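Local atomic coordinates of agglutinin alpha chain (Maclura pomifera, PDB entry 3LLZ), a protein that binds D-galactose as a lectin of the jacalin family, recognising the T-antigen disaccharide Gal-beta1,3-GalNAc. Residues I25-R29 / A41-S46. Coordinates in Å, arbitrary orientation, origin at the centre of the assembly. Numbering follows the deposited sequence.
Sequences IGGLR and AEDHKS
In this jacalin-type lectin domain, whose three antiparallel sheets form the beta-prism fold, residues 41-46 leave strand 37-40 and run back along residues 25-29 of strand 25-34, nearly antiparallel to them (167°). Ile25 is buried against Ile81 and Leu84 and does not touch 41-46. At Gly26 the backbone adopts phi/psi -104/-130, and its CA lies 4.3 Å from Ser46 CB. At Gly27 the chains come close: CA sits 3.0 Å from His44 O, where a CB would clash, and 4.4 Å from Lys45 CA. Leu28, fully extended, makes the single antiparallel bridge, a hydrogen-bonded pair with His44 (CA-CA 5.3 Å): Leu28 N donates to His44 O at 2.9 Å and His44 N to Leu28 O at 3.0 Å. Leu28 CB points away, yet with chi1 and chi2 both p (70° and 83°) CD1 reaches 4.0 Å from His44 CD2, beside Ile120; the imidazole stacks with Phe4, and its NE2 is hydrogen-bonded to Asp6 OD1. Arg29, its CA 4.6 Å from Asp43 CA, has chi1 to chi3 all t and chi4 80°, laying its guanidinium along 41-43. Ser46, its side chain about 7 Å from the bound GalNAc, hydrogen-bonds through OG to pocket residue Tyr122 O.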
ATOM      1  N   ILE A  25     -11.416  21.436 -21.290  1.00 14.51           N
ATOM      2  CA  ILE A  25     -10.076  21.489 -20.724  1.00 13.39           C
ATOM      3  C   ILE A  25      -9.065  21.194 -21.824  1.00 12.67           C
ATOM      4  O   ILE A  25      -9.311  20.355 -22.698  1.00 12.37           O
ATOM      5  CB  ILE A  25      -9.910  20.441 -19.591  1.00 12.11           C
ATOM      6  CG1 ILE A  25     -10.926  20.708 -18.475  1.00 13.12           C
ATOM      7  CG2 ILE A  25      -8.485  20.474 -19.040  1.00 13.76           C
ATOM      8  CD1 ILE A  25     -10.827  22.091 -17.858  1.00 13.31           C
ATOM      9  N   GLY A  26      -7.932  21.889 -21.774  1.00 12.84           N
ATOM     10  CA  GLY A  26      -6.886  21.684 -22.756  1.00 13.63           C
ATOM     11  C   GLY A  26      -5.726  20.878 -22.194  1.00 14.28           C
ATOM     12  O   GLY A  26      -5.927  19.820 -21.600  1.00 14.74           O
ATOM     13  N   GLY A  27      -4.509  21.387 -22.376  1.00 13.23           N
ATOM     14  CA  GLY A  27      -3.335  20.687 -21.891  1.00 15.35           C
ATOM     15  C   GLY A  27      -3.129  20.800 -20.395  1.00 15.86           C
ATOM     16  O   GLY A  27      -3.800  21.579 -19.717  1.00 15.22           O
ATOM     17  N   LEU A  28      -2.194  20.012 -19.874  1.00 14.79           N
ATOM     18  CA  LEU A  28      -1.901  20.049 -18.451  1.00 16.74           C
ATOM     19  C   LEU A  28      -0.487  19.575 -18.155  1.00 15.72           C
ATOM     20  O   LEU A  28       0.079  18.748 -18.876  1.00 15.21           O
ATOM     21  CB  LEU A  28      -2.926  19.217 -17.681  1.00 20.60           C
ATOM     22  CG  LEU A  28      -2.940  17.698 -17.806  1.00 22.26           C
ATOM     23  CD1 LEU A  28      -1.907  17.103 -16.865  1.00 24.83           C
ATOM     24  CD2 LEU A  28      -4.321  17.176 -17.435  1.00 24.98           C
ATOM     25  N   ARG A  29       0.089  20.136 -17.100  1.00 15.04           N
ATOM     26  CA  ARG A  29       1.441  19.798 -16.679  1.00 15.04           C
ATOM     27  C   ARG A  29       1.446  19.821 -15.165  1.00 15.12           C
ATOM     28  O   ARG A  29       1.103  20.825 -14.544  1.00 14.01           O
ATOM     29  CB  ARG A  29       2.441  20.821 -17.221  1.00 14.67           C
ATOM     30  CG  ARG A  29       3.899  20.442 -17.015  1.00 18.18           C
ATOM     31  CD  ARG A  29       4.808  21.564 -17.500  1.00 23.18           C
ATOM     32  NE  ARG A  29       6.225  21.279 -17.296  1.00 30.93           N
ATOM     33  CZ  ARG A  29       6.966  20.509 -18.088  1.00 33.37           C
ATOM     34  NH1 ARG A  29       8.249  20.310 -17.818  1.00 36.98           N
ATOM     35  NH2 ARG A  29       6.431  19.943 -19.156  1.00 37.51           N
ATOM     36  N   ALA A  41       6.808  17.238 -14.186  1.00 18.09           N
ATOM     37  CA  ALA A  41       6.553  16.202 -15.171  1.00 18.33           C
ATOM     38  C   ALA A  41       6.398  16.799 -16.563  1.00 19.12           C
ATOM     39  O   ALA A  41       6.413  18.019 -16.739  1.00 20.72           O
ATOM     40  CB  ALA A  41       5.302  15.414 -14.791  1.00 18.16           C
ATOM     41  N   GLU A  42       6.249  15.927 -17.551  1.00 19.32           N
ATOM     42  CA  GLU A  42       6.097  16.344 -18.937  1.00 20.98           C
ATOM     43  C   GLU A  42       4.851  17.190 -19.189  1.00 20.34           C
ATOM     44  O   GLU A  42       3.812  17.004 -18.552  1.00 18.77           O
ATOM     45  CB  GLU A  42       6.084  15.105 -19.835  1.00 24.84           C
ATOM     46  CG  GLU A  42       7.432  14.390 -19.888  1.00 32.64           C
ATOM     47  CD  GLU A  42       7.331  12.957 -20.383  1.00 35.37           C
ATOM     48  OE1 GLU A  42       6.589  12.706 -21.356  1.00 37.82           O
ATOM     49  OE2 GLU A  42       8.010  12.083 -19.801  1.00 39.78           O
ATOM     50  N   ASP A  43       4.970  18.131 -20.120  1.00 20.33           N
ATOM     51  CA  ASP A  43       3.866  19.007 -20.481  1.00 19.13           C
ATOM     52  C   ASP A  43       3.032  18.277 -21.524  1.00 18.52           C
ATOM     53  O   ASP A  43       3.515  17.967 -22.613  1.00 19.44           O
ATOM     54  CB  ASP A  43       4.405  20.320 -21.068  1.00 21.39           C
ATOM     55  CG  ASP A  43       3.307  21.323 -21.379  1.00 22.60           C
ATOM     56  OD1 ASP A  43       3.635  22.407 -21.915  1.00 24.36           O
ATOM     57  OD2 ASP A  43       2.124  21.041 -21.094  1.00 20.57           O
ATOM     58  N   HIS A  44       1.785  17.987 -21.179  1.00 16.08           N
ATOM     59  CA  HIS A  44       0.885  17.294 -22.087  1.00 14.79           C
ATOM     60  C   HIS A  44       0.057  18.369 -22.773  1.00 14.90           C
ATOM     61  O   HIS A  44      -0.957  18.839 -22.258  1.00 14.40           O
ATOM     62  CB  HIS A  44       0.041  16.311 -21.279  1.00 14.73           C
ATOM     63  CG  HIS A  44       0.869  15.426 -20.400  1.00 14.87           C
ATOM     64  ND1 HIS A  44       1.806  14.549 -20.906  1.00 14.29           N
ATOM     65  CD2 HIS A  44       0.974  15.350 -19.052  1.00 15.36           C
ATOM     66  CE1 HIS A  44       2.453  13.975 -19.908  1.00 15.13           C
ATOM     67  NE2 HIS A  44       1.968  14.445 -18.772  1.00 15.80           N
ATOM     68  N   LYS A  45       0.524  18.761 -23.952  1.00 13.73           N
ATOM     69  CA  LYS A  45      -0.098  19.833 -24.711  1.00 13.65           C
ATOM     70  C   LYS A  45      -1.338  19.510 -25.520  1.00 12.94           C
ATOM     71  O   LYS A  45      -1.525  18.397 -26.006  1.00 14.99           O
ATOM     72  CB  LYS A  45       0.924  20.439 -25.673  1.00 14.16           C
ATOM     73  CG  LYS A  45       2.181  20.999 -25.038  1.00 16.96           C
ATOM     74  CD  LYS A  45       3.071  21.575 -26.133  1.00 18.17           C
ATOM     75  CE  LYS A  45       4.356  22.161 -25.590  1.00 22.67           C
ATOM     76  NZ  LYS A  45       5.130  22.834 -26.678  1.00 23.72           N
ATOM     77  N   SER A  46      -2.179  20.526 -25.665  1.00 13.28           N
ATOM     78  CA  SER A  46      -3.374  20.421 -26.479  1.00 14.03           C
ATOM     79  C   SER A  46      -2.870  20.559 -27.911  1.00 14.94           C
ATOM     80  O   SER A  46      -1.796  21.128 -28.141  1.00 15.85           O
ATOM     81  CB  SER A  46      -4.329  21.575 -26.172  1.00 13.66           C
ATOM     82  OG  SER A  46      -5.273  21.744 -27.220  1.00 13.15           O
TER